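Long-range contacts in mnemiopsin 1 (Mnemiopsis leidyi, PDB 5VP3), which emits light in response to calcium, as a light-sensitive EF-hand photoprotein of a ctenophore, probably by oxidising a coelenterazine-type substrate: residues Asn7-Arg12 / Phe85-Val90; Tyr11-Ser16 / Arg113-Arg118; Met57-Arg62 / Lys153-Pro158; Glu75-Ala80 / Asn129-Val134. All coordinates share one frame; numbering follows the deposited sequence.

Contact 1: Asn7-Arg12 / Phe85-Val90; sequences NNESYR and FFHKGV
Ser10 turns OG anti to its own carbonyl carbon (chi1 -78°), which brings the hydroxyl over to the end of helix 71-87, where it donates to His87 O across 2.7 Å. Asn8 has CG anti to its backbone N (chi1 178°), and the amide beyond it works in two directions. OD1 turns back as the N-cap of helix 9-16, accepting from Tyr11 N at 2.9 Å in a nearly straight bond and more weakly from Ser10 N. ND2 faces the other segment and lies 3.5 Å from Gly89 CA. Gly89, with positive phi, closes a Schellman motif at the end of its helix. A CB at this phi would collide with the carbonyl oxygen before it and come tight against Asn8 ND2, which explains the glycine. Two waters take up that same ND2: one passes on to His87 O, the other to Asn7 O and Gly89 O. A third links Glu9 N with Phe86 O. Glu9 CB makes a CH-pi contact over the centre of the His87 ring, 4.2 Å above its plane, while Glu9 OE2 forms a salt bridge with Arg12 NH1. A capped helix start thus meets a Schellman helix end. Helix 101-117 covers another side, with Val107 against Asn8, Phe108 against Ser10 and Arg115 against His87, while Met53 of helix 53-66 packs on Phe86.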
# COMPACT_ATOMS: atom_id res chain seq x y z
N ASN A 7 -17.05 -10.79 -4.05
CA ASN A 7 -16.70 -10.13 -2.80
C ASN A 7 -15.28 -9.57 -2.76
O ASN A 7 -14.85 -9.13 -1.69
CB ASN A 7 -16.89 -11.12 -1.67
CG ASN A 7 -16.13 -12.40 -1.92
OD1 ASN A 7 -15.04 -12.38 -2.52
ND2 ASN A 7 -16.68 -13.52 -1.48
N ASN A 8 -14.55 -9.57 -3.89
CA ASN A 8 -13.17 -9.10 -3.94
C ASN A 8 -12.93 -8.42 -5.29
O ASN A 8 -13.05 -9.06 -6.34
CB ASN A 8 -12.20 -10.26 -3.75
CG ASN A 8 -10.72 -9.82 -3.84
OD1 ASN A 8 -10.13 -9.76 -4.94
ND2 ASN A 8 -10.12 -9.56 -2.68
N GLU A 9 -12.57 -7.15 -5.25
CA GLU A 9 -12.35 -6.35 -6.44
C GLU A 9 -11.25 -6.87 -7.33
O GLU A 9 -11.32 -6.69 -8.47
CB GLU A 9 -12.07 -4.88 -6.14
CG GLU A 9 -13.25 -3.95 -6.04
CD GLU A 9 -14.11 -3.95 -7.24
OE1 GLU A 9 -13.73 -3.47 -8.29
OE2 GLU A 9 -15.17 -4.46 -7.09
N SER A 10 -10.23 -7.49 -6.80
CA SER A 10 -9.15 -7.97 -7.66
C SER A 10 -9.57 -9.22 -8.43
O SER A 10 -9.25 -9.35 -9.62
CB SER A 10 -7.88 -8.23 -6.84
OG SER A 10 -7.20 -7.01 -6.52
N TYR A 11 -10.27 -10.16 -7.77
CA TYR A 11 -10.89 -11.26 -8.51
C TYR A 11 -11.89 -10.73 -9.53
O TYR A 11 -11.87 -11.12 -10.71
CB TYR A 11 -11.58 -12.25 -7.56
CG TYR A 11 -10.61 -13.27 -7.01
CD1 TYR A 11 -9.97 -14.18 -7.85
CD2 TYR A 11 -10.32 -13.32 -5.66
CE1 TYR A 11 -9.05 -15.10 -7.35
CE2 TYR A 11 -9.42 -14.24 -5.16
CZ TYR A 11 -8.80 -15.13 -6.00
OH TYR A 11 -7.92 -16.01 -5.44
N ARG A 12 -12.76 -9.81 -9.11
CA ARG A 12 -13.68 -9.20 -10.08
C ARG A 12 -12.92 -8.73 -11.32
O ARG A 12 -13.31 -9.01 -12.46
CB ARG A 12 -14.43 -8.05 -9.42
CG ARG A 12 -15.51 -7.40 -10.28
CD ARG A 12 -15.89 -6.06 -9.65
NE ARG A 12 -16.81 -5.30 -10.48
CZ ARG A 12 -17.15 -4.03 -10.28
NH1 ARG A 12 -16.64 -3.33 -9.25
NH2 ARG A 12 -17.99 -3.43 -11.11
N PHE A 85 -6.91 -0.07 -0.73
CA PHE A 85 -7.26 -1.16 0.18
C PHE A 85 -8.54 -1.87 -0.25
O PHE A 85 -8.65 -3.08 -0.06
CB PHE A 85 -7.29 -0.65 1.63
CG PHE A 85 -5.92 -0.56 2.22
CD1 PHE A 85 -5.33 -1.68 2.78
CD2 PHE A 85 -5.17 0.60 2.11
CE1 PHE A 85 -4.05 -1.65 3.27
CE2 PHE A 85 -3.88 0.65 2.62
CZ PHE A 85 -3.32 -0.49 3.19
N PHE A 86 -9.45 -1.18 -0.92
CA PHE A 86 -10.56 -1.88 -1.56
C PHE A 86 -10.06 -2.93 -2.53
O PHE A 86 -10.58 -4.05 -2.59
CB PHE A 86 -11.44 -0.85 -2.29
CG PHE A 86 -12.70 -1.42 -2.87
CD1 PHE A 86 -13.52 -2.26 -2.14
CD2 PHE A 86 -13.10 -1.04 -4.16
CE1 PHE A 86 -14.69 -2.75 -2.68
CE2 PHE A 86 -14.27 -1.51 -4.70
CZ PHE A 86 -15.07 -2.38 -3.97
N HIS A 87 -9.06 -2.59 -3.33
CA HIS A 87 -8.55 -3.58 -4.27
C HIS A 87 -7.68 -4.63 -3.59
O HIS A 87 -7.46 -5.71 -4.17
CB HIS A 87 -7.80 -2.86 -5.38
CG HIS A 87 -8.70 -2.27 -6.42
ND1 HIS A 87 -8.76 -2.75 -7.71
CD2 HIS A 87 -9.61 -1.27 -6.34
CE1 HIS A 87 -9.66 -2.06 -8.39
NE2 HIS A 87 -10.18 -1.15 -7.58
N LYS A 88 -7.20 -4.35 -2.37
CA LYS A 88 -6.57 -5.35 -1.51
C LYS A 88 -7.57 -6.21 -0.77
O LYS A 88 -7.16 -7.02 0.04
CB LYS A 88 -5.68 -4.70 -0.44
CG LYS A 88 -4.32 -4.13 -0.92
CD LYS A 88 -3.22 -5.13 -0.86
CE LYS A 88 -1.90 -4.48 -0.46
NZ LYS A 88 -0.76 -5.25 -0.98
N GLY A 89 -8.87 -6.03 -1.00
CA GLY A 89 -9.89 -6.89 -0.43
C GLY A 89 -10.64 -6.33 0.76
O GLY A 89 -11.53 -7.01 1.27
N VAL A 90 -10.32 -5.12 1.21
CA VAL A 90 -11.02 -4.54 2.35
C VAL A 90 -12.34 -3.97 1.86
O VAL A 90 -12.41 -2.83 1.39
CB VAL A 90 -10.19 -3.46 3.06
CG1 VAL A 90 -10.87 -3.00 4.34
CG2 VAL A 90 -8.83 -4.03 3.40
O HOH W 1 -12.30 -9.30 -0.42
O HOH W 2 -7.61 -8.53 -3.14
O HOH W 3 -12.57 -6.04 -2.44

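Contact 2: Tyr11-Ser16 / Arg113-Arg118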
# COMPACT_ATOMS: atom_id res chain seq x y z
N TYR A 11 -10.27 -10.16 -7.77
CA TYR A 11 -10.89 -11.26 -8.51
C TYR A 11 -11.89 -10.73 -9.53
O TYR A 11 -11.87 -11.12 -10.71
CB TYR A 11 -11.58 -12.25 -7.56
CG TYR A 11 -10.61 -13.27 -7.01
CD1 TYR A 11 -9.97 -14.18 -7.85
CD2 TYR A 11 -10.32 -13.32 -5.66
CE1 TYR A 11 -9.05 -15.10 -7.35
CE2 TYR A 11 -9.42 -14.24 -5.16
CZ TYR A 11 -8.80 -15.13 -6.00
OH TYR A 11 -7.92 -16.01 -5.44
N ARG A 12 -12.76 -9.81 -9.11
CA ARG A 12 -13.68 -9.20 -10.08
C ARG A 12 -12.92 -8.73 -11.32
O ARG A 12 -13.31 -9.01 -12.46
CB ARG A 12 -14.43 -8.05 -9.42
CG ARG A 12 -15.51 -7.40 -10.28
CD ARG A 12 -15.89 -6.06 -9.65
NE ARG A 12 -16.81 -5.30 -10.48
CZ ARG A 12 -17.15 -4.03 -10.28
NH1 ARG A 12 -16.64 -3.33 -9.25
NH2 ARG A 12 -17.99 -3.43 -11.11
N TYR A 13 -11.81 -8.03 -11.12
CA TYR A 13 -11.13 -7.44 -12.27
C TYR A 13 -10.52 -8.52 -13.15
O TYR A 13 -10.62 -8.46 -14.38
CB TYR A 13 -10.07 -6.46 -11.79
CG TYR A 13 -9.14 -6.10 -12.86
CD1 TYR A 13 -9.56 -5.32 -13.93
CD2 TYR A 13 -7.84 -6.55 -12.85
CE1 TYR A 13 -8.70 -4.99 -14.94
CE2 TYR A 13 -6.96 -6.22 -13.86
CZ TYR A 13 -7.40 -5.44 -14.90
OH TYR A 13 -6.53 -5.10 -15.91
N LEU A 14 -9.85 -9.49 -12.55
CA LEU A 14 -9.19 -10.51 -13.35
C LEU A 14 -10.21 -11.25 -14.19
O LEU A 14 -10.02 -11.44 -15.40
CB LEU A 14 -8.43 -11.47 -12.44
CG LEU A 14 -7.25 -10.82 -11.71
CD1 LEU A 14 -6.73 -11.78 -10.70
CD2 LEU A 14 -6.14 -10.39 -12.72
N ARG A 15 -11.32 -11.65 -13.57
CA ARG A 15 -12.34 -12.40 -14.32
C ARG A 15 -12.95 -11.54 -15.43
O ARG A 15 -13.30 -12.05 -16.49
CB ARG A 15 -13.44 -12.92 -13.39
CG ARG A 15 -12.99 -13.89 -12.27
CD ARG A 15 -11.81 -14.81 -12.66
NE ARG A 15 -11.43 -15.70 -11.54
CZ ARG A 15 -10.19 -16.11 -11.26
NH1 ARG A 15 -9.14 -15.72 -11.98
NH2 ARG A 15 -9.98 -16.93 -10.24
N SER A 16 -13.05 -10.22 -15.21
CA SER A 16 -13.59 -9.33 -16.23
C SER A 16 -12.72 -9.28 -17.48
O SER A 16 -13.24 -8.95 -18.55
CB SER A 16 -13.75 -7.92 -15.66
OG SER A 16 -12.51 -7.26 -15.47
N ARG A 113 -0.14 -6.95 -12.11
CA ARG A 113 0.57 -7.44 -13.29
C ARG A 113 -0.30 -7.38 -14.55
O ARG A 113 0.19 -7.08 -15.65
CB ARG A 113 1.07 -8.87 -13.05
CG ARG A 113 2.29 -8.91 -12.07
CD ARG A 113 2.89 -10.31 -11.95
NE ARG A 113 1.95 -11.31 -11.43
CZ ARG A 113 1.91 -11.75 -10.17
NH1 ARG A 113 2.75 -11.29 -9.24
NH2 ARG A 113 1.01 -12.67 -9.81
N GLU A 114 -1.60 -7.67 -14.42
CA GLU A 114 -2.52 -7.65 -15.56
C GLU A 114 -2.68 -6.22 -16.06
O GLU A 114 -2.58 -5.95 -17.26
CB GLU A 114 -3.86 -8.25 -15.11
CG GLU A 114 -4.94 -8.42 -16.18
CD GLU A 114 -4.52 -9.36 -17.30
OE1 GLU A 114 -3.78 -10.32 -17.03
OE2 GLU A 114 -4.93 -9.14 -18.46
N ARG A 115 -2.84 -5.31 -15.14
CA ARG A 115 -2.85 -3.91 -15.45
C ARG A 115 -1.60 -3.46 -16.17
O ARG A 115 -1.69 -2.75 -17.10
CB ARG A 115 -3.04 -3.09 -14.20
CG ARG A 115 -4.45 -2.88 -13.73
CD ARG A 115 -4.49 -2.16 -12.40
NE ARG A 115 -5.58 -2.69 -11.68
CZ ARG A 115 -5.52 -3.33 -10.56
NH1 ARG A 115 -4.44 -3.46 -9.90
NH2 ARG A 115 -6.62 -3.81 -10.12
N GLU A 116 -0.45 -3.87 -15.72
CA GLU A 116 0.77 -3.50 -16.35
C GLU A 116 0.78 -3.94 -17.78
O GLU A 116 1.04 -3.19 -18.65
CB GLU A 116 1.98 -4.11 -15.69
CG GLU A 116 2.43 -3.46 -14.45
CD GLU A 116 3.50 -4.24 -13.76
OE1 GLU A 116 3.55 -5.43 -13.90
OE2 GLU A 116 4.28 -3.67 -13.07
N ARG A 117 0.49 -5.20 -17.98
CA ARG A 117 0.50 -5.76 -19.29
C ARG A 117 -0.49 -5.05 -20.20
O ARG A 117 -0.28 -4.94 -21.34
CB ARG A 117 0.30 -7.27 -19.25
CG ARG A 117 -1.05 -7.78 -19.60
CD ARG A 117 -1.04 -9.24 -19.90
NE ARG A 117 -0.55 -9.52 -21.20
CZ ARG A 117 -0.30 -10.73 -21.64
NH1 ARG A 117 -0.50 -11.76 -20.87
NH2 ARG A 117 0.14 -10.91 -22.85
N ARG A 118 -1.54 -4.51 -19.64
CA ARG A 118 -2.55 -3.85 -20.40
C ARG A 118 -2.39 -2.37 -20.49
O ARG A 118 -3.20 -1.73 -21.05
CB ARG A 118 -3.89 -4.17 -19.84
CG ARG A 118 -4.37 -5.52 -20.16
CD ARG A 118 -5.66 -5.84 -19.48
NE ARG A 118 -6.03 -7.17 -19.84
CZ ARG A 118 -6.80 -7.46 -20.86
NH1 ARG A 118 -7.31 -6.52 -21.57
NH2 ARG A 118 -7.07 -8.69 -21.16
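Tyr13 reaches from helix 9-16 onto the last turns of helix 101-117, where Glu114 and Arg115 receive it. Its CG stands anti to the backbone N (chi1 166°), and the ring spans much of the gap between the two short segments, whose axes come no nearer than 11.2 Å and run at 42° to each other. The phenol end lands among aliphatic carbons: OH lies 3.7 Å from Glu114 CG, and at similar range from Arg115 CG and Arg118 CD. Behind it, Tyr13 CE2 rests 3.8 Å from Glu114 CG. The hydroxyl also has a weak hydrogen bond to Glu120.

Arg115 adds an off-centre cation-pi contact. Its CZ sits 5.0 Å from the centroid of the Tyr13 ring, 27° off the ring normal, and NH2 comes nearest to CD2. The stronger polar partner of this guanidinium is Glu112, one turn back on its own helix, which takes NH1.

Glu114 is used along its whole length. Its CB packs 3.9 Å from Leu14 CD2. Within its own segment, Glu114 OE2 accepts from Arg118 NE at 2.6 Å, through its anti lone pair and nearly straight, with OE2 in the guanidinium plane. The Arg118 chain that makes this salt bridge also passes its CD by the phenol oxygen. Glu114 OE1 takes Asn19 ND2 from the loop after helix 9-16.

The chemistry is therefore divided: Glu114, Arg115 and Arg118 offer Tyr13 mainly their methylenes, while their charges pair within helix 101-117 and its end. The cation-pi term probably adds a modest attraction to a contact made largely by van der Waals packing.

Contact 3: Met57-Arg62 / Lys153-Pro158; sequences MYWPDR and KAFDVP
The indole of Trp59 carries Tyr58 CD2 over one face and meets Ala154 O and the carboxyl group of Asp156 at its edge, near the ring plane. Trp59 and Arg62 both address the Schellman motif that closes helix 145-154, with Asp156 at positive phi as its C-prime residue and Asp156 N bonded to Lys153 O. The Phe155 ring runs almost parallel to the indole, planes 8° apart, but is slid so far that the two barely overlap; the real touch is Trp59 CB on Phe155 CE1 at 3.5 Å. The Arg62 chain bends at chi3 (61°), which turns NE off the extended line, and its guanidinium has Ala154 O over the centre of one face, with Tyr58 CE2 and the Asp156 carboxylate at its edge. The contact thus joins helix 53-66, which leaves the cadmium-bearing EF-hand loop containing Asp44 and Glu55, to the helix that leaves the loop containing Asp136 and Glu147. A leucine in place of Arg62 would probably leave the Asp156 carboxylate without this ion-pair partner and Ala154 O without its flat cover. The salt bridge is end-on but converges on one oxygen: Arg62 NH1 at 3.0 Å and Arg62 NH2 at 3.3 Å both reach Asp156 OD1, from the same face of the carboxylate.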
# COMPACT_ATOMS: atom_id res chain seq x y z
N MET A 57 -7.68 3.64 7.66
CA MET A 57 -7.58 5.08 7.48
C MET A 57 -6.97 5.81 8.67
O MET A 57 -6.66 7.00 8.56
CB MET A 57 -8.97 5.64 7.18
CG MET A 57 -9.53 5.11 5.87
SD MET A 57 -8.44 5.39 4.45
CE MET A 57 -8.10 7.13 4.69
N TYR A 58 -6.75 5.12 9.79
CA TYR A 58 -6.06 5.72 10.92
C TYR A 58 -4.64 6.16 10.53
O TYR A 58 -4.12 7.16 11.04
CB TYR A 58 -6.06 4.72 12.08
CG TYR A 58 -5.15 5.00 13.24
CD1 TYR A 58 -5.57 5.72 14.33
CD2 TYR A 58 -3.88 4.47 13.28
CE1 TYR A 58 -4.74 5.95 15.41
CE2 TYR A 58 -3.04 4.68 14.36
CZ TYR A 58 -3.48 5.43 15.41
OH TYR A 58 -2.66 5.65 16.48
N TRP A 59 -4.04 5.48 9.59
CA TRP A 59 -2.62 5.72 9.33
C TRP A 59 -2.41 6.94 8.45
O TRP A 59 -1.60 7.82 8.81
CB TRP A 59 -2.02 4.45 8.73
CG TRP A 59 -2.13 3.34 9.74
CD1 TRP A 59 -3.06 2.36 9.74
CD2 TRP A 59 -1.35 3.16 10.93
NE1 TRP A 59 -2.90 1.56 10.84
CE2 TRP A 59 -1.86 2.03 11.60
CE3 TRP A 59 -0.27 3.84 11.51
CZ2 TRP A 59 -1.32 1.54 12.78
CZ3 TRP A 59 0.25 3.37 12.69
CH2 TRP A 59 -0.28 2.22 13.31
N PRO A 60 -3.10 7.06 7.31
CA PRO A 60 -3.00 8.31 6.54
C PRO A 60 -3.49 9.49 7.33
O PRO A 60 -2.96 10.59 7.18
CB PRO A 60 -3.88 8.06 5.31
CG PRO A 60 -4.75 6.87 5.67
CD PRO A 60 -3.91 6.05 6.59
N ASP A 61 -4.49 9.29 8.19
CA ASP A 61 -4.93 10.41 9.01
C ASP A 61 -3.82 10.84 9.96
O ASP A 61 -3.67 12.04 10.23
CB ASP A 61 -6.23 10.06 9.75
CG ASP A 61 -6.74 11.22 10.58
OD1 ASP A 61 -7.28 12.20 10.00
OD2 ASP A 61 -6.57 11.15 11.82
N ARG A 62 -3.03 9.89 10.49
CA ARG A 62 -1.87 10.30 11.31
C ARG A 62 -0.81 11.00 10.46
O ARG A 62 -0.15 11.94 10.92
CB ARG A 62 -1.28 9.08 12.02
CG ARG A 62 -2.02 8.72 13.31
CD ARG A 62 -1.32 7.59 14.05
NE ARG A 62 0.05 7.94 14.44
CZ ARG A 62 0.92 7.09 14.96
NH1 ARG A 62 0.58 5.81 15.16
NH2 ARG A 62 2.14 7.50 15.29
N LYS A 153 7.27 7.68 11.20
CA LYS A 153 6.69 7.97 12.50
C LYS A 153 5.18 7.77 12.48
O LYS A 153 4.61 7.15 13.38
CB LYS A 153 7.04 9.41 12.88
CG LYS A 153 6.31 9.98 14.07
CD LYS A 153 6.98 11.29 14.48
CE LYS A 153 6.17 12.03 15.53
NZ LYS A 153 6.88 13.26 16.00
N ALA A 154 4.51 8.28 11.44
CA ALA A 154 3.07 8.08 11.31
C ALA A 154 2.72 6.61 11.24
O ALA A 154 1.62 6.21 11.67
CB ALA A 154 2.56 8.78 10.05
N PHE A 155 3.60 5.77 10.71
CA PHE A 155 3.30 4.36 10.59
C PHE A 155 3.88 3.50 11.71
O PHE A 155 3.87 2.28 11.59
CB PHE A 155 3.80 3.83 9.26
CG PHE A 155 2.86 4.05 8.15
CD1 PHE A 155 1.72 3.26 8.03
CD2 PHE A 155 3.08 5.05 7.25
CE1 PHE A 155 0.85 3.46 7.00
CE2 PHE A 155 2.22 5.26 6.21
CZ PHE A 155 1.10 4.47 6.09
N ASP A 156 4.40 4.10 12.78
CA ASP A 156 5.00 3.31 13.86
C ASP A 156 6.12 2.42 13.33
O ASP A 156 6.30 1.29 13.78
CB ASP A 156 3.97 2.44 14.58
CG ASP A 156 3.06 3.24 15.47
OD1 ASP A 156 3.28 4.47 15.58
OD2 ASP A 156 2.12 2.63 16.05
N VAL A 157 6.85 2.92 12.35
CA VAL A 157 8.12 2.32 11.94
C VAL A 157 9.20 3.17 12.58
O VAL A 157 9.04 4.40 12.67
CB VAL A 157 8.26 2.27 10.41
CG1 VAL A 157 9.56 1.59 10.02
CG2 VAL A 157 7.08 1.54 9.77
N PRO A 158 10.29 2.58 13.08
CA PRO A 158 11.35 3.39 13.69
C PRO A 158 11.99 4.30 12.65
O PRO A 158 12.29 3.87 11.53
CB PRO A 158 12.35 2.34 14.20
CG PRO A 158 11.62 1.04 14.14
CD PRO A 158 10.64 1.15 13.05

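Contact 4: Glu75-Ala80 / Asn129-Val134; sequences EKMRAA and NAYYDV
Ala130 CB sits directly against the backbone of segment 75-80 of helix 71-87, and the apolar contacts start there. It lies 3.6 Å from Lys76 O and 3.7 Å from Ala80 CB, and the CA atoms of Met77 and Ala130 approach to 4.8 Å. The axes of the two short segments are 8.3 Å apart and run roughly antiparallel at 149°. Met77 and Val134 extend the apolar surface, their side chains crossing at about a right angle. The bend at chi3 (75°) sets Met77 CE 4.0 Å from Val134 CG1, while Val134 CG2 faces Met77 CB. An alanine at Val134 would probably open a gap beside Met77 and leave its methyl freer to turn.

The second kind of interaction is Met-aromatic. Met77 SD stands 3.8 Å above the plane of the Tyr131 ring, offset toward its rim on the CE2 side. Pro60 of helix 53-66 touches both Met77 and Tyr131, and Phe186 meets the same tyrosine ring.

Helix 123-135, which leads into the cadmium-bearing EF-hand loop with Asp136 and Glu147, is thus held on helix 71-87 by apolar packing and a sulfur over a ring, with one methyl against a backbone carbonyl; the small Ala130 and Ala80 probably allow this close spacing.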
# COMPACT_ATOMS: atom_id res chain seq x y z
N GLU A 75 -7.21 14.97 0.42
CA GLU A 75 -8.34 14.26 -0.16
C GLU A 75 -7.86 13.28 -1.24
O GLU A 75 -8.37 12.16 -1.33
CB GLU A 75 -9.35 15.28 -0.70
CG GLU A 75 -10.46 14.68 -1.52
CD GLU A 75 -11.43 13.76 -0.74
OE1 GLU A 75 -11.50 13.77 0.54
OE2 GLU A 75 -12.14 13.01 -1.43
N LYS A 76 -6.88 13.66 -2.04
CA LYS A 76 -6.26 12.70 -2.97
C LYS A 76 -5.67 11.49 -2.25
O LYS A 76 -5.74 10.37 -2.76
CB LYS A 76 -5.17 13.38 -3.80
CG LYS A 76 -5.70 14.30 -4.87
CD LYS A 76 -6.62 13.56 -5.88
CE LYS A 76 -7.17 14.49 -6.98
NZ LYS A 76 -6.05 15.11 -7.76
N MET A 77 -4.98 11.72 -1.12
CA MET A 77 -4.40 10.62 -0.36
C MET A 77 -5.49 9.73 0.21
O MET A 77 -5.38 8.49 0.15
CB MET A 77 -3.53 11.16 0.78
CG MET A 77 -3.20 10.10 1.85
SD MET A 77 -2.01 10.65 3.07
CE MET A 77 -3.00 11.74 4.06
N ARG A 78 -6.53 10.33 0.81
CA ARG A 78 -7.67 9.57 1.31
C ARG A 78 -8.26 8.70 0.20
O ARG A 78 -8.46 7.50 0.39
CB ARG A 78 -8.76 10.50 1.87
CG ARG A 78 -9.98 9.80 2.55
CD ARG A 78 -11.28 10.63 2.49
NE ARG A 78 -11.63 10.88 1.08
CZ ARG A 78 -12.08 9.95 0.22
NH1 ARG A 78 -12.30 8.71 0.61
NH2 ARG A 78 -12.32 10.27 -1.06
N ALA A 79 -8.55 9.30 -0.95
CA ALA A 79 -9.10 8.55 -2.08
C ALA A 79 -8.19 7.41 -2.49
O ALA A 79 -8.67 6.31 -2.82
CB ALA A 79 -9.28 9.48 -3.28
N ALA A 80 -6.89 7.69 -2.62
CA ALA A 80 -5.95 6.66 -3.07
C ALA A 80 -5.88 5.50 -2.08
O ALA A 80 -5.84 4.34 -2.49
CB ALA A 80 -4.57 7.27 -3.25
N ASN A 129 1.97 8.35 -5.55
CA ASN A 129 1.92 9.73 -6.01
C ASN A 129 0.96 10.60 -5.19
O ASN A 129 1.16 11.83 -5.10
CB ASN A 129 1.56 9.75 -7.49
CG ASN A 129 2.77 9.38 -8.36
OD1 ASN A 129 3.87 9.88 -8.13
ND2 ASN A 129 2.59 8.48 -9.30
N ALA A 130 -0.05 10.00 -4.55
CA ALA A 130 -0.87 10.79 -3.64
C ALA A 130 -0.15 11.06 -2.33
O ALA A 130 -0.23 12.17 -1.77
CB ALA A 130 -2.19 10.08 -3.37
N TYR A 131 0.54 10.07 -1.81
CA TYR A 131 1.28 10.31 -0.59
C TYR A 131 2.40 11.30 -0.83
O TYR A 131 2.74 12.09 0.05
CB TYR A 131 1.87 9.02 -0.07
CG TYR A 131 1.09 8.35 1.01
CD1 TYR A 131 0.15 7.40 0.72
CD2 TYR A 131 1.35 8.63 2.35
CE1 TYR A 131 -0.55 6.74 1.73
CE2 TYR A 131 0.66 8.00 3.34
CZ TYR A 131 -0.31 7.06 3.02
OH TYR A 131 -1.01 6.37 3.99
N TYR A 132 3.00 11.23 -2.02
CA TYR A 132 4.15 12.06 -2.35
C TYR A 132 3.90 13.49 -1.95
O TYR A 132 4.69 14.10 -1.21
CB TYR A 132 4.40 12.00 -3.86
CG TYR A 132 5.73 12.51 -4.33
CD1 TYR A 132 6.82 11.68 -4.40
CD2 TYR A 132 5.87 13.83 -4.80
CE1 TYR A 132 8.07 12.15 -4.88
CE2 TYR A 132 7.09 14.30 -5.26
CZ TYR A 132 8.18 13.45 -5.30
OH TYR A 132 9.37 13.91 -5.78
N ASP A 133 2.82 14.06 -2.45
CA ASP A 133 2.54 15.46 -2.20
C ASP A 133 2.29 15.71 -0.72
O ASP A 133 2.59 16.78 -0.21
CB ASP A 133 1.35 15.89 -3.04
CG ASP A 133 1.62 15.78 -4.52
OD1 ASP A 133 2.80 15.91 -4.91
OD2 ASP A 133 0.66 15.58 -5.27
N VAL A 134 1.70 14.76 -0.02
CA VAL A 134 1.47 14.97 1.39
C VAL A 134 2.80 14.93 2.15
O VAL A 134 3.03 15.72 3.08
CB VAL A 134 0.44 13.94 1.89
CG1 VAL A 134 0.27 13.98 3.37
CG2 VAL A 134 -0.89 14.23 1.24

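How the contacts relate
Contacts 1 and 2 share helix 9-16, which meets the end of helix 71-87 in one and the end of helix 101-117 in the other; they touch where His87 nears Arg115. Contact 4 uses helix 71-87 further back and borders contact 3, whose Pro60 and Phe155 pack on Tyr131. Contacts 2 and 3 lie on opposite sides of the chain's centre, their own centres about 30 Å apart. Contact 4 is the apolar interior pairing. Contact 2 is also largely buried but surrounded by paired charges. Of the partly buried pair, contact 1 joins a helix start to a helix end through waters and caps, while contact 3 sets a helix end against the body of helix 53-66 through an ion pair and aromatic packing.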